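PDB 7OTJ: ATP-dependent DNA helicase PIF1 from Candida albicans, which couples ATP hydrolysis to 5'-3' translocation on single-stranded DNA, probably unwinding G-quadruplexes and forked RNA-DNA hybrids to maintain nuclear and mitochondrial genomes. Local coordinates for residues F22-A27 with C142-Q147; T29-L34 with I184-I189; Y146-V151 with I470-Q475; N203-G208 with S497-H502. All coordinates share one frame; numbering follows the deposited sequence.

Contact 1 of 4, residues F22-A27 with C142-Q147; sequences FYTGSA and CGDFYQ. With ALF (tetrafluoroaluminate ion), chain F.
T24 and G143 supply the clearest polar link: the threonine hydroxyl donates from OG1 to G143 O over 2.6 Å, in the carbonyl plane and on a lone pair. OG1 is turned anti to its own backbone N (chi1 -163°), and it also bonds to Y509 OH of helix 503-511. Parallel pairing of Y23 with C142 adds a weak bond from G143 N to Y23 O, 3.5 Å long.

Sulfur and ring contacts flank the backbones. C142 CB lies over one face of the Y23 ring, while SG sits obliquely to it, 4.0 Å from the ring centroid. The phenol itself is held at OH by K31 O. F22 presents its ring edge to G143 N and meets F145 obliquely, the planes turned by 55° and F22 CZ lying 3.5 Å from F145 CE2.

These are neighbouring strands, 21-25 and 138-143, of the parallel sheet in the RecA-like PIF1 helicase domain. One runs out into the Walker A loop; the other leads into GDFYQ, consistent with helicase motif III.

A further set of polar contacts centres on D144. Its OD1 accepts from Y146 N, which lies above the carboxylate plane, closing an Asx turn. OD2 uses its anti lone pair for Q147 NE2 at 3.3 Å and has a second, charged partner in R206. Thus positioned, Q147 NE2 donates to F3 of the tetrafluoroaluminate at 3.0 Å, while A27 CB packs against the Q147 amide, 3.6 Å from NE2. Water 1 is 2.4 Å from the aluminium.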
# COMPACT_ATOMS: atom_id res chain seq x y z
N PHE A 22 -18.54 7.84 -0.63
CA PHE A 22 -17.65 6.86 -1.24
C PHE A 22 -17.66 7.10 -2.74
O PHE A 22 -18.73 7.19 -3.35
CB PHE A 22 -18.12 5.45 -0.90
CG PHE A 22 -17.58 4.37 -1.82
CD1 PHE A 22 -16.23 4.10 -1.89
CD2 PHE A 22 -18.46 3.60 -2.56
CE1 PHE A 22 -15.75 3.10 -2.72
CE2 PHE A 22 -17.99 2.59 -3.38
CZ PHE A 22 -16.64 2.34 -3.46
N TYR A 23 -16.49 7.26 -3.34
CA TYR A 23 -16.42 7.39 -4.78
C TYR A 23 -15.56 6.27 -5.35
O TYR A 23 -14.54 5.89 -4.77
CB TYR A 23 -15.94 8.78 -5.21
CG TYR A 23 -14.49 9.12 -4.98
CD1 TYR A 23 -13.55 8.95 -5.99
CD2 TYR A 23 -14.07 9.67 -3.78
CE1 TYR A 23 -12.22 9.29 -5.80
CE2 TYR A 23 -12.74 10.01 -3.58
CZ TYR A 23 -11.82 9.82 -4.59
OH TYR A 23 -10.50 10.16 -4.40
N THR A 24 -16.03 5.70 -6.46
CA THR A 24 -15.45 4.49 -7.00
C THR A 24 -15.21 4.59 -8.51
O THR A 24 -15.43 5.64 -9.12
CB THR A 24 -16.36 3.30 -6.68
OG1 THR A 24 -15.64 2.07 -6.84
CG2 THR A 24 -17.60 3.31 -7.56
N GLY A 25 -14.77 3.50 -9.10
CA GLY A 25 -14.45 3.44 -10.52
C GLY A 25 -13.40 2.38 -10.77
O GLY A 25 -12.69 1.94 -9.86
N SER A 26 -13.28 1.99 -12.04
CA SER A 26 -12.38 0.91 -12.41
C SER A 26 -10.93 1.29 -12.10
O SER A 26 -10.61 2.42 -11.75
CB SER A 26 -12.50 0.57 -13.90
OG SER A 26 -13.78 0.06 -14.25
N ALA A 27 -10.04 0.30 -12.23
CA ALA A 27 -8.62 0.53 -12.02
C ALA A 27 -8.11 1.63 -12.94
O ALA A 27 -8.39 1.64 -14.14
CB ALA A 27 -7.84 -0.76 -12.26
N CYS A 142 -12.62 5.61 -0.76
CA CYS A 142 -12.17 5.64 -2.15
C CYS A 142 -11.60 4.27 -2.51
O CYS A 142 -10.73 3.76 -1.80
CB CYS A 142 -11.13 6.74 -2.35
SG CYS A 142 -10.34 6.75 -3.96
N GLY A 143 -12.09 3.68 -3.59
CA GLY A 143 -11.55 2.41 -4.02
C GLY A 143 -12.48 1.72 -5.00
O GLY A 143 -13.34 2.35 -5.62
N ASP A 144 -12.29 0.40 -5.11
CA ASP A 144 -12.96 -0.40 -6.13
C ASP A 144 -13.16 -1.79 -5.54
O ASP A 144 -12.18 -2.50 -5.30
CB ASP A 144 -12.12 -0.45 -7.41
CG ASP A 144 -12.78 -1.27 -8.52
OD1 ASP A 144 -13.98 -1.60 -8.41
OD2 ASP A 144 -12.09 -1.58 -9.52
N PHE A 145 -14.42 -2.16 -5.28
CA PHE A 145 -14.66 -3.45 -4.64
C PHE A 145 -14.49 -4.64 -5.59
O PHE A 145 -14.49 -5.78 -5.12
CB PHE A 145 -16.05 -3.48 -4.00
CG PHE A 145 -16.15 -2.63 -2.75
CD1 PHE A 145 -15.56 -3.03 -1.56
CD2 PHE A 145 -16.85 -1.43 -2.76
CE1 PHE A 145 -15.65 -2.26 -0.42
CE2 PHE A 145 -16.95 -0.65 -1.62
CZ PHE A 145 -16.35 -1.06 -0.45
N TYR A 146 -14.32 -4.41 -6.90
CA TYR A 146 -13.92 -5.49 -7.80
C TYR A 146 -12.45 -5.84 -7.65
O TYR A 146 -11.99 -6.82 -8.25
CB TYR A 146 -14.21 -5.13 -9.27
CG TYR A 146 -15.65 -5.38 -9.69
CD1 TYR A 146 -16.25 -6.61 -9.45
CD2 TYR A 146 -16.40 -4.39 -10.30
CE1 TYR A 146 -17.56 -6.85 -9.82
CE2 TYR A 146 -17.71 -4.62 -10.68
CZ TYR A 146 -18.29 -5.85 -10.43
OH TYR A 146 -19.59 -6.09 -10.80
N GLN A 147 -11.71 -5.06 -6.87
CA GLN A 147 -10.31 -5.31 -6.56
C GLN A 147 -10.24 -6.15 -5.29
O GLN A 147 -11.23 -6.76 -4.88
CB GLN A 147 -9.56 -3.98 -6.51
CG GLN A 147 -9.61 -3.23 -7.86
CD GLN A 147 -8.60 -2.10 -7.99
OE1 GLN A 147 -7.58 -2.08 -7.30
NE2 GLN A 147 -8.89 -1.15 -8.87
AL ALF F . -6.14 1.70 -8.71
F1 ALF F . -6.17 2.45 -7.10
F2 ALF F . -6.11 0.96 -10.34
F3 ALF F . -7.93 1.69 -8.68
F4 ALF F . -4.36 1.78 -8.80
O HOH W 1 -6.12 -0.28 -7.33

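Contact 2 of 4, residues T29-L34 with I184-I189; sequences TGKSVL and ITLKEI. With MG (magnesium ion), chain G; ADP (adenosine-5'-diphosphate), chain E.
L186 meets T29 and K31 because its CG is anti to its own carbonyl carbon (chi1 -68°) and the chain then runs on straight, carrying CD1 to 3.5 Å from T29 O. CD1 also lies 4.0 Å from K31 CG; the two side chains run antiparallel alongside each other. In T29, chi1 of 43° sets OG1 between the backbone N and the carbonyl carbon, where it bonds to S26 O, and leaves CG2 beside the N. That methyl packs on I189, CG2 3.8 Å from I189 CG1.

Beyond L186 the contact passes to backbone atoms. T29 CA approaches E188 O at 3.5 Å in a CA-H...O contact, and water 2 donates both to T29 O and to E188 O, bridging the two segments, which share no direct hydrogen bond.

K31 is bent at chi3 and chi4, and its NZ donates to ADP O1B at 3.0 Å. The same ammonium bonds to G25 O and to the tetrafluoroaluminate, so protein and both phosphate-site groups hold it. G30 is the N-cap of helix 31-45, and successive amides point at the diphosphate: G30 N to O3A, K31 N to O1B, S32 N to O2B and V33 N to O1A, the last at 2.9 Å. The helix start probably helps offset the phosphate charge. S32 OG binds magnesium at 2.4 Å, joined by ADP O2B at 2.1 Å and three waters, and the hydroxyl is also hydrogen-bonded to D107 OD2. Strand 182-186 thus flanks a Walker A P-loop, the strand-loop-helix nucleotide site of P-loop NTPases.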
# COMPACT_ATOMS: atom_id res chain seq x y z
N THR A 29 -8.77 4.90 -12.94
CA THR A 29 -9.71 5.97 -13.26
C THR A 29 -9.32 7.31 -12.63
O THR A 29 -10.11 8.26 -12.71
CB THR A 29 -11.12 5.57 -12.82
OG1 THR A 29 -11.05 4.96 -11.53
CG2 THR A 29 -11.71 4.58 -13.81
N GLY A 30 -8.12 7.43 -12.07
CA GLY A 30 -7.70 8.67 -11.47
C GLY A 30 -8.26 8.93 -10.09
O GLY A 30 -8.41 10.09 -9.70
N LYS A 31 -8.59 7.88 -9.34
CA LYS A 31 -9.16 8.06 -8.01
C LYS A 31 -8.13 8.64 -7.05
O LYS A 31 -8.41 9.63 -6.35
CB LYS A 31 -9.71 6.73 -7.49
CG LYS A 31 -10.97 6.25 -8.20
CD LYS A 31 -11.56 4.99 -7.54
CE LYS A 31 -10.60 3.80 -7.60
NZ LYS A 31 -10.49 3.16 -8.95
N SER A 32 -6.92 8.07 -7.01
CA SER A 32 -5.92 8.56 -6.06
C SER A 32 -5.37 9.91 -6.49
O SER A 32 -5.04 10.75 -5.64
CB SER A 32 -4.78 7.55 -5.92
OG SER A 32 -5.26 6.33 -5.39
N VAL A 33 -5.25 10.15 -7.79
CA VAL A 33 -4.82 11.46 -8.26
C VAL A 33 -5.80 12.53 -7.79
O VAL A 33 -5.40 13.59 -7.31
CB VAL A 33 -4.67 11.46 -9.80
CG1 VAL A 33 -4.47 12.86 -10.32
CG2 VAL A 33 -3.51 10.57 -10.19
N LEU A 34 -7.09 12.26 -7.93
CA LEU A 34 -8.10 13.16 -7.38
C LEU A 34 -7.98 13.26 -5.87
O LEU A 34 -8.06 14.36 -5.30
CB LEU A 34 -9.49 12.67 -7.78
CG LEU A 34 -10.68 13.27 -7.02
CD1 LEU A 34 -10.74 14.79 -7.19
CD2 LEU A 34 -11.95 12.61 -7.49
N ILE A 184 -20.34 8.07 -5.92
CA ILE A 184 -20.05 8.65 -7.23
C ILE A 184 -19.08 7.73 -7.95
O ILE A 184 -18.15 7.19 -7.34
CB ILE A 184 -19.45 10.07 -7.10
CG1 ILE A 184 -20.35 10.95 -6.23
CG2 ILE A 184 -19.28 10.70 -8.47
CD1 ILE A 184 -19.75 12.30 -5.90
N THR A 185 -19.31 7.53 -9.24
CA THR A 185 -18.53 6.61 -10.06
C THR A 185 -17.77 7.39 -11.12
O THR A 185 -18.38 8.06 -11.95
CB THR A 185 -19.43 5.55 -10.70
OG1 THR A 185 -20.04 4.76 -9.67
CG2 THR A 185 -18.62 4.65 -11.64
N LEU A 186 -16.44 7.32 -11.05
CA LEU A 186 -15.59 7.78 -12.15
C LEU A 186 -15.59 6.74 -13.27
O LEU A 186 -15.47 5.54 -13.01
CB LEU A 186 -14.17 8.03 -11.65
CG LEU A 186 -13.92 9.17 -10.68
CD1 LEU A 186 -12.44 9.26 -10.33
CD2 LEU A 186 -14.40 10.48 -11.28
N LYS A 187 -15.68 7.21 -14.52
CA LYS A 187 -15.85 6.30 -15.64
C LYS A 187 -14.71 6.30 -16.65
O LYS A 187 -14.56 5.32 -17.38
CB LYS A 187 -17.16 6.60 -16.39
CG LYS A 187 -18.42 6.09 -15.70
CD LYS A 187 -19.52 7.14 -15.71
CE LYS A 187 -19.86 7.59 -17.12
NZ LYS A 187 -20.96 8.59 -17.15
N GLU A 188 -13.89 7.35 -16.70
CA GLU A 188 -12.84 7.46 -17.71
C GLU A 188 -11.54 6.85 -17.20
O GLU A 188 -10.98 7.32 -16.20
CB GLU A 188 -12.63 8.92 -18.10
CG GLU A 188 -11.51 9.16 -19.09
CD GLU A 188 -11.26 10.63 -19.35
OE1 GLU A 188 -10.59 10.95 -20.35
OE2 GLU A 188 -11.73 11.47 -18.54
N ILE A 189 -11.04 5.84 -17.91
CA ILE A 189 -9.82 5.13 -17.52
C ILE A 189 -8.63 5.85 -18.14
O ILE A 189 -8.58 6.05 -19.36
CB ILE A 189 -9.88 3.66 -17.95
CG1 ILE A 189 -10.88 2.90 -17.07
CG2 ILE A 189 -8.51 3.00 -17.90
CD1 ILE A 189 -11.07 1.47 -17.46
MG MG G . -5.84 4.26 -6.38
PB ADP E . -6.80 4.83 -9.51
O1B ADP E . -8.28 4.94 -9.78
O2B ADP E . -6.36 5.27 -8.13
O3B ADP E . -6.18 3.54 -9.98
PA ADP E . -4.68 6.59 -10.26
O1A ADP E . -4.92 7.85 -9.47
O2A ADP E . -3.65 5.59 -9.79
O3A ADP E . -6.12 5.90 -10.51
O5' ADP E . -4.31 6.99 -11.77
C5' ADP E . -3.59 6.07 -12.59
C4' ADP E . -2.87 6.85 -13.67
O4' ADP E . -3.80 7.71 -14.33
C3' ADP E . -1.80 7.73 -13.06
O3' ADP E . -0.55 7.43 -13.68
C2' ADP E . -2.19 9.16 -13.38
O2' ADP E . -1.06 9.91 -13.82
C1' ADP E . -3.23 9.01 -14.48
N9 ADP E . -4.29 10.02 -14.33
C8 ADP E . -5.16 10.10 -13.30
N7 ADP E . -6.01 11.14 -13.47
C5 ADP E . -5.70 11.75 -14.62
C6 ADP E . -6.20 12.90 -15.40
N6 ADP E . -7.24 13.65 -14.95
N1 ADP E . -5.58 13.20 -16.56
C2 ADP E . -4.54 12.47 -17.02
N3 ADP E . -4.04 11.41 -16.37
C4 ADP E . -4.56 11.01 -15.19
O HOH W 2 -11.95 8.88 -14.18
O HOH W 3 -7.69 4.25 -5.57
O HOH W 4 -3.91 4.65 -7.20
O HOH W 5 -4.67 3.52 -4.93

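Contact 3 of 4, residues Y146-V151 with I470-Q475; sequences YQLPPV and IFENGQ. With ALF (tetrafluoroaluminate ion), chain F; nucleotides of chain C.
L148 and P149 pack against the type II beta turn from E472 to Q475, which leads into helix 475-481. Residues 146-151, consistent with the end of helicase motif III, follow strand 138-143 of the first parallel sheet, and 470-475 follow strand 463-466 of the second; the contact therefore joins the two RecA-like halves beside the DNA.

F471 faces the single-stranded DNA: C1' of DT1 of chain C stands 3.6 Å above the centre of one ring face, Q475 OE1 lies over the opposite face toward the rim, and O4' of DT2 of chain C lies in plane at the edge. E472 has CG anti to its backbone N (chi1 -176°) and bends at chi2; its CD is 3.6 Å from P149 CG. OE1 accepts from N473 N on its anti lone pair. N473 turns its carbonyl to the proline, O to P149 CD 3.2 Å. G474 has a positive phi (67°), which favours glycine, and its CA sits 3.4 Å from Y146 O. Q475 CA is 3.6 Å from L148 CD2, and its amide OE1 receives F471 N at 3.0 Å, nearly along the C=O axis.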
# COMPACT_ATOMS: atom_id res chain seq x y z
N TYR A 146 -14.32 -4.41 -6.90
CA TYR A 146 -13.92 -5.49 -7.80
C TYR A 146 -12.45 -5.84 -7.65
O TYR A 146 -11.99 -6.82 -8.25
CB TYR A 146 -14.21 -5.13 -9.27
CG TYR A 146 -15.65 -5.38 -9.69
CD1 TYR A 146 -16.25 -6.61 -9.45
CD2 TYR A 146 -16.40 -4.39 -10.30
CE1 TYR A 146 -17.56 -6.85 -9.82
CE2 TYR A 146 -17.71 -4.62 -10.68
CZ TYR A 146 -18.29 -5.85 -10.43
OH TYR A 146 -19.59 -6.09 -10.80
N GLN A 147 -11.71 -5.06 -6.87
CA GLN A 147 -10.31 -5.31 -6.56
C GLN A 147 -10.24 -6.15 -5.29
O GLN A 147 -11.23 -6.76 -4.88
CB GLN A 147 -9.56 -3.98 -6.51
CG GLN A 147 -9.61 -3.23 -7.86
CD GLN A 147 -8.60 -2.10 -7.99
OE1 GLN A 147 -7.58 -2.08 -7.30
NE2 GLN A 147 -8.89 -1.15 -8.87
N LEU A 148 -9.05 -6.30 -4.72
CA LEU A 148 -8.84 -7.33 -3.71
C LEU A 148 -9.77 -7.15 -2.51
O LEU A 148 -9.93 -6.02 -2.02
CB LEU A 148 -7.38 -7.33 -3.27
CG LEU A 148 -6.50 -8.00 -4.34
CD1 LEU A 148 -5.02 -7.69 -4.18
CD2 LEU A 148 -6.73 -9.51 -4.32
N PRO A 149 -10.40 -8.21 -2.02
CA PRO A 149 -11.26 -8.11 -0.84
C PRO A 149 -10.43 -8.04 0.43
O PRO A 149 -9.20 -8.17 0.37
CB PRO A 149 -12.08 -9.41 -0.90
CG PRO A 149 -11.13 -10.38 -1.51
CD PRO A 149 -10.38 -9.58 -2.56
N PRO A 150 -11.05 -7.80 1.59
CA PRO A 150 -10.29 -7.85 2.85
C PRO A 150 -9.63 -9.21 3.04
O PRO A 150 -10.20 -10.25 2.71
CB PRO A 150 -11.36 -7.60 3.92
CG PRO A 150 -12.47 -6.93 3.21
CD PRO A 150 -12.47 -7.47 1.82
N VAL A 151 -8.44 -9.20 3.63
CA VAL A 151 -7.69 -10.44 3.82
C VAL A 151 -8.30 -11.23 4.97
O VAL A 151 -8.52 -10.70 6.07
CB VAL A 151 -6.20 -10.14 4.08
CG1 VAL A 151 -5.46 -11.42 4.44
CG2 VAL A 151 -5.58 -9.48 2.84
N ILE A 470 -2.57 -17.54 -8.25
CA ILE A 470 -3.70 -16.66 -7.93
C ILE A 470 -4.77 -17.47 -7.21
O ILE A 470 -5.20 -18.53 -7.69
CB ILE A 470 -4.26 -15.99 -9.20
CG1 ILE A 470 -3.67 -14.60 -9.41
CG2 ILE A 470 -5.76 -15.81 -9.10
CD1 ILE A 470 -2.18 -14.55 -9.45
N PHE A 471 -5.20 -16.97 -6.05
CA PHE A 471 -6.12 -17.71 -5.20
C PHE A 471 -7.34 -16.91 -4.78
O PHE A 471 -8.23 -17.47 -4.13
CB PHE A 471 -5.38 -18.20 -3.94
CG PHE A 471 -4.73 -17.10 -3.16
CD1 PHE A 471 -5.43 -16.41 -2.17
CD2 PHE A 471 -3.41 -16.73 -3.42
CE1 PHE A 471 -4.83 -15.38 -1.46
CE2 PHE A 471 -2.81 -15.70 -2.71
CZ PHE A 471 -3.52 -15.03 -1.73
N GLU A 472 -7.43 -15.63 -5.15
CA GLU A 472 -8.39 -14.72 -4.55
C GLU A 472 -9.13 -13.93 -5.62
O GLU A 472 -8.58 -13.60 -6.67
CB GLU A 472 -7.68 -13.76 -3.59
CG GLU A 472 -8.59 -12.81 -2.82
CD GLU A 472 -9.45 -13.52 -1.79
OE1 GLU A 472 -10.56 -13.99 -2.16
OE2 GLU A 472 -9.02 -13.62 -0.63
N ASN A 473 -10.39 -13.61 -5.31
CA ASN A 473 -11.20 -12.76 -6.18
C ASN A 473 -10.51 -11.43 -6.41
O ASN A 473 -9.89 -10.87 -5.50
CB ASN A 473 -12.58 -12.52 -5.58
CG ASN A 473 -13.36 -13.79 -5.36
OD1 ASN A 473 -13.33 -14.70 -6.19
ND2 ASN A 473 -14.07 -13.86 -4.23
N GLY A 474 -10.66 -10.91 -7.63
CA GLY A 474 -10.06 -9.65 -8.01
C GLY A 474 -8.55 -9.62 -8.09
O GLY A 474 -8.00 -8.59 -8.50
N GLN A 475 -7.86 -10.70 -7.71
CA GLN A 475 -6.40 -10.70 -7.75
C GLN A 475 -5.87 -10.65 -9.18
O GLN A 475 -4.88 -9.96 -9.46
CB GLN A 475 -5.86 -11.92 -7.00
CG GLN A 475 -4.41 -11.81 -6.57
CD GLN A 475 -4.00 -12.95 -5.64
OE1 GLN A 475 -4.60 -14.03 -5.67
NE2 GLN A 475 -3.00 -12.71 -4.81
AL ALF F . -6.14 1.70 -8.71
F1 ALF F . -6.17 2.45 -7.10
F2 ALF F . -6.11 0.96 -10.34
F3 ALF F . -7.93 1.69 -8.68
F4 ALF F . -4.36 1.78 -8.80
OP3 DT C 1 0.81 -22.61 -0.24
P DT C 1 0.85 -21.70 -1.41
OP1 DT C 1 0.31 -22.41 -2.59
OP2 DT C 1 2.22 -21.14 -1.50
O5' DT C 1 -0.14 -20.51 -1.07
C5' DT C 1 -0.07 -19.88 0.20
C4' DT C 1 -0.48 -18.43 0.09
O4' DT C 1 -1.75 -18.34 -0.59
C3' DT C 1 -0.68 -17.71 1.41
O3' DT C 1 -0.52 -16.30 1.22
C2' DT C 1 -2.13 -18.06 1.72
C1' DT C 1 -2.76 -17.96 0.33
N1 DT C 1 -3.93 -18.86 0.11
C2 DT C 1 -5.14 -18.56 0.71
O2 DT C 1 -5.31 -17.59 1.44
N3 DT C 1 -6.15 -19.45 0.43
C4 DT C 1 -6.07 -20.57 -0.37
O4 DT C 1 -7.03 -21.31 -0.56
C5 DT C 1 -4.78 -20.82 -0.97
C7 DT C 1 -4.57 -22.00 -1.86
C6 DT C 1 -3.79 -19.96 -0.70
P DT C 3 1.15 -9.51 1.61
OP1 DT C 3 2.00 -8.73 0.68
OP2 DT C 3 1.76 -10.51 2.51
O5' DT C 3 0.29 -8.50 2.52
C5' DT C 3 -0.52 -7.51 1.89
C4' DT C 3 -1.54 -6.91 2.86
O4' DT C 3 -2.47 -7.92 3.27
C3' DT C 3 -0.97 -6.34 4.14
O3' DT C 3 -0.60 -4.98 3.93
C2' DT C 3 -2.14 -6.44 5.11
C1' DT C 3 -2.90 -7.67 4.60
N1 DT C 3 -2.67 -8.90 5.40
C2 DT C 3 -3.52 -9.21 6.43
O2 DT C 3 -4.47 -8.51 6.74
N3 DT C 3 -3.23 -10.38 7.09
C4 DT C 3 -2.18 -11.25 6.81
O4 DT C 3 -1.99 -12.28 7.46
C5 DT C 3 -1.33 -10.87 5.72
C7 DT C 3 -0.16 -11.73 5.32
C6 DT C 3 -1.61 -9.73 5.07
P DT C 2 0.92 -15.62 1.46
OP1 DT C 2 1.82 -16.01 0.36
OP2 DT C 2 1.28 -15.92 2.87
O5' DT C 2 0.64 -14.05 1.32
C5' DT C 2 0.42 -13.48 0.03
C4' DT C 2 -0.68 -12.44 0.07
O4' DT C 2 -1.95 -13.11 0.22
C3' DT C 2 -0.57 -11.44 1.21
O3' DT C 2 0.04 -10.26 0.73
C2' DT C 2 -2.02 -11.19 1.64
C1' DT C 2 -2.78 -12.41 1.13
N1 DT C 2 -3.21 -13.36 2.20
C2 DT C 2 -4.51 -13.82 2.21
O2 DT C 2 -5.35 -13.47 1.40
N3 DT C 2 -4.80 -14.70 3.22
C4 DT C 2 -3.94 -15.17 4.19
O4 DT C 2 -4.30 -15.96 5.06
C5 DT C 2 -2.59 -14.66 4.12
C7 DT C 2 -1.56 -15.10 5.12
C6 DT C 2 -2.29 -13.79 3.14
O HOH W 1 -6.12 -0.28 -7.33

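Contact 4 of 4, residues N203-G208 with S497-H502; sequences NNLRDG and SKVASH
G208 and A500 bring the two backbones together, CA to CA 4.2 Å, where the chain leaving helix 196-204, kept coiled by two i to i-3 backbone bonds (R206 N to N203 O at 3.1 Å, G208 N to L205 O at 3.2 Å), reaches G208, whose positive phi of 97° suits glycine, and passes the extended segment V499-S501.

Among the side chains V499 does most of the touching. Its CG1, anti to the backbone N (chi1 -172°), lies 3.5 Å from L205 O and 3.9 Å from L205 CB, with L205 CD2 at a similar separation. One methyl of the valine thus meets both the carbonyl and the leucine side chain. The two side chains cross at about a right angle. S501 points its CB toward the first segment, but its hydroxyl is modelled too close to R206 O, and its local placement is doubtful. R206, whose CB points away, carries its guanidinium to D144.

The contact is structural packing. L205 also rests on Y477 and L480, and V499 on A476, so both sit against helix 475-481. A500 O accepts a backbone bond from G474 N just before that helix, while H502 is the N-cap of helix 503-511, its ND1 bonded to K504 N. The end of helix 196-204 is thereby packed against the loop that joins strand 489-492 to helix 503-511.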
# COMPACT_ATOMS: atom_id res chain seq x y z
N ASN A 203 -11.73 -4.50 -18.40
CA ASN A 203 -13.08 -4.37 -17.87
C ASN A 203 -13.80 -5.71 -17.82
O ASN A 203 -14.60 -5.96 -16.91
CB ASN A 203 -13.89 -3.35 -18.68
CG ASN A 203 -13.55 -1.94 -18.31
OD1 ASN A 203 -12.96 -1.68 -17.25
ND2 ASN A 203 -13.91 -1.00 -19.17
N ASN A 204 -13.54 -6.58 -18.80
CA ASN A 204 -14.20 -7.89 -18.84
C ASN A 204 -13.84 -8.74 -17.62
O ASN A 204 -14.61 -9.62 -17.24
CB ASN A 204 -13.82 -8.63 -20.12
CG ASN A 204 -14.49 -8.06 -21.37
OD1 ASN A 204 -15.57 -7.47 -21.29
ND2 ASN A 204 -13.86 -8.25 -22.53
N LEU A 205 -12.66 -8.50 -17.03
CA LEU A 205 -12.24 -9.30 -15.88
C LEU A 205 -13.03 -8.98 -14.62
O LEU A 205 -13.03 -9.80 -13.68
CB LEU A 205 -10.75 -9.08 -15.62
CG LEU A 205 -9.80 -9.34 -16.80
CD1 LEU A 205 -8.37 -9.01 -16.40
CD2 LEU A 205 -9.90 -10.78 -17.34
N ARG A 206 -13.73 -7.84 -14.58
CA ARG A 206 -14.30 -7.34 -13.33
C ARG A 206 -15.34 -8.29 -12.75
O ARG A 206 -15.27 -8.65 -11.57
CB ARG A 206 -14.89 -5.94 -13.57
CG ARG A 206 -13.82 -4.91 -13.93
CD ARG A 206 -14.42 -3.57 -14.31
NE ARG A 206 -15.11 -2.90 -13.21
CZ ARG A 206 -14.51 -2.28 -12.21
NH1 ARG A 206 -13.19 -2.31 -12.07
NH2 ARG A 206 -15.24 -1.62 -11.32
N ASP A 207 -16.33 -8.69 -13.55
CA ASP A 207 -17.38 -9.58 -13.07
C ASP A 207 -16.98 -11.05 -13.05
O ASP A 207 -17.78 -11.88 -12.60
CB ASP A 207 -18.66 -9.41 -13.89
CG ASP A 207 -18.41 -9.52 -15.38
OD1 ASP A 207 -17.40 -8.96 -15.85
OD2 ASP A 207 -19.22 -10.17 -16.07
N GLY A 208 -15.79 -11.40 -13.55
CA GLY A 208 -15.32 -12.77 -13.52
C GLY A 208 -15.55 -13.54 -14.81
O GLY A 208 -14.81 -14.49 -15.09
N SER A 497 -9.90 -19.62 -15.00
CA SER A 497 -10.12 -20.14 -13.66
C SER A 497 -9.50 -19.25 -12.58
O SER A 497 -9.94 -19.30 -11.43
CB SER A 497 -9.58 -21.56 -13.55
OG SER A 497 -8.22 -21.61 -13.96
N LYS A 498 -8.49 -18.46 -12.93
CA LYS A 498 -7.87 -17.53 -12.00
C LYS A 498 -8.61 -16.20 -11.87
O LYS A 498 -8.24 -15.40 -11.01
CB LYS A 498 -6.42 -17.24 -12.42
CG LYS A 498 -5.52 -18.45 -12.52
CD LYS A 498 -5.30 -19.08 -11.16
CE LYS A 498 -4.49 -20.37 -11.28
NZ LYS A 498 -4.26 -20.99 -9.95
N VAL A 499 -9.62 -15.94 -12.70
CA VAL A 499 -10.33 -14.66 -12.72
C VAL A 499 -11.71 -14.86 -12.12
O VAL A 499 -12.56 -15.52 -12.72
CB VAL A 499 -10.44 -14.07 -14.14
CG1 VAL A 499 -11.01 -12.66 -14.08
CG2 VAL A 499 -9.10 -14.10 -14.85
N ALA A 500 -11.94 -14.28 -10.95
CA ALA A 500 -13.21 -14.47 -10.26
C ALA A 500 -13.53 -13.22 -9.44
O ALA A 500 -12.64 -12.47 -9.05
CB ALA A 500 -13.17 -15.71 -9.36
N SER A 501 -14.83 -12.99 -9.22
CA SER A 501 -15.32 -11.90 -8.38
C SER A 501 -16.30 -12.44 -7.35
O SER A 501 -16.98 -13.44 -7.58
CB SER A 501 -16.01 -10.82 -9.21
OG SER A 501 -15.05 -9.99 -9.85
N HIS A 502 -16.39 -11.74 -6.23
CA HIS A 502 -17.27 -12.18 -5.15
C HIS A 502 -18.72 -11.86 -5.47
O HIS A 502 -19.03 -10.81 -6.05
CB HIS A 502 -16.86 -11.53 -3.82
CG HIS A 502 -17.39 -12.25 -2.62
ND1 HIS A 502 -18.74 -12.36 -2.34
CD2 HIS A 502 -16.75 -12.91 -1.62
CE1 HIS A 502 -18.91 -13.04 -1.23
NE2 HIS A 502 -17.72 -13.39 -0.77

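Contacts 1 and 2 adjoin, centres 8 Å apart, because strand 21-25 lies beside 182-186 in one sheet; K31 NZ is 2.7 Å from G25 O, and together they carry the P-loop that holds ADP. Contact 3 continues contact 1 through Y146 and Q147: residues 142-147 reach the tetrafluoroaluminate, and 146-151 run on to the DNA. Contact 4 reaches contact 1 by the salt bridge R206 NH1 to D144 OD2 (2.9 Å) and contact 3 by G474 N to A500 O (2.9 Å), with centres 15 and 10 Å away. Contacts 2 and 3 do not touch, their nearest atoms being about 5 Å apart.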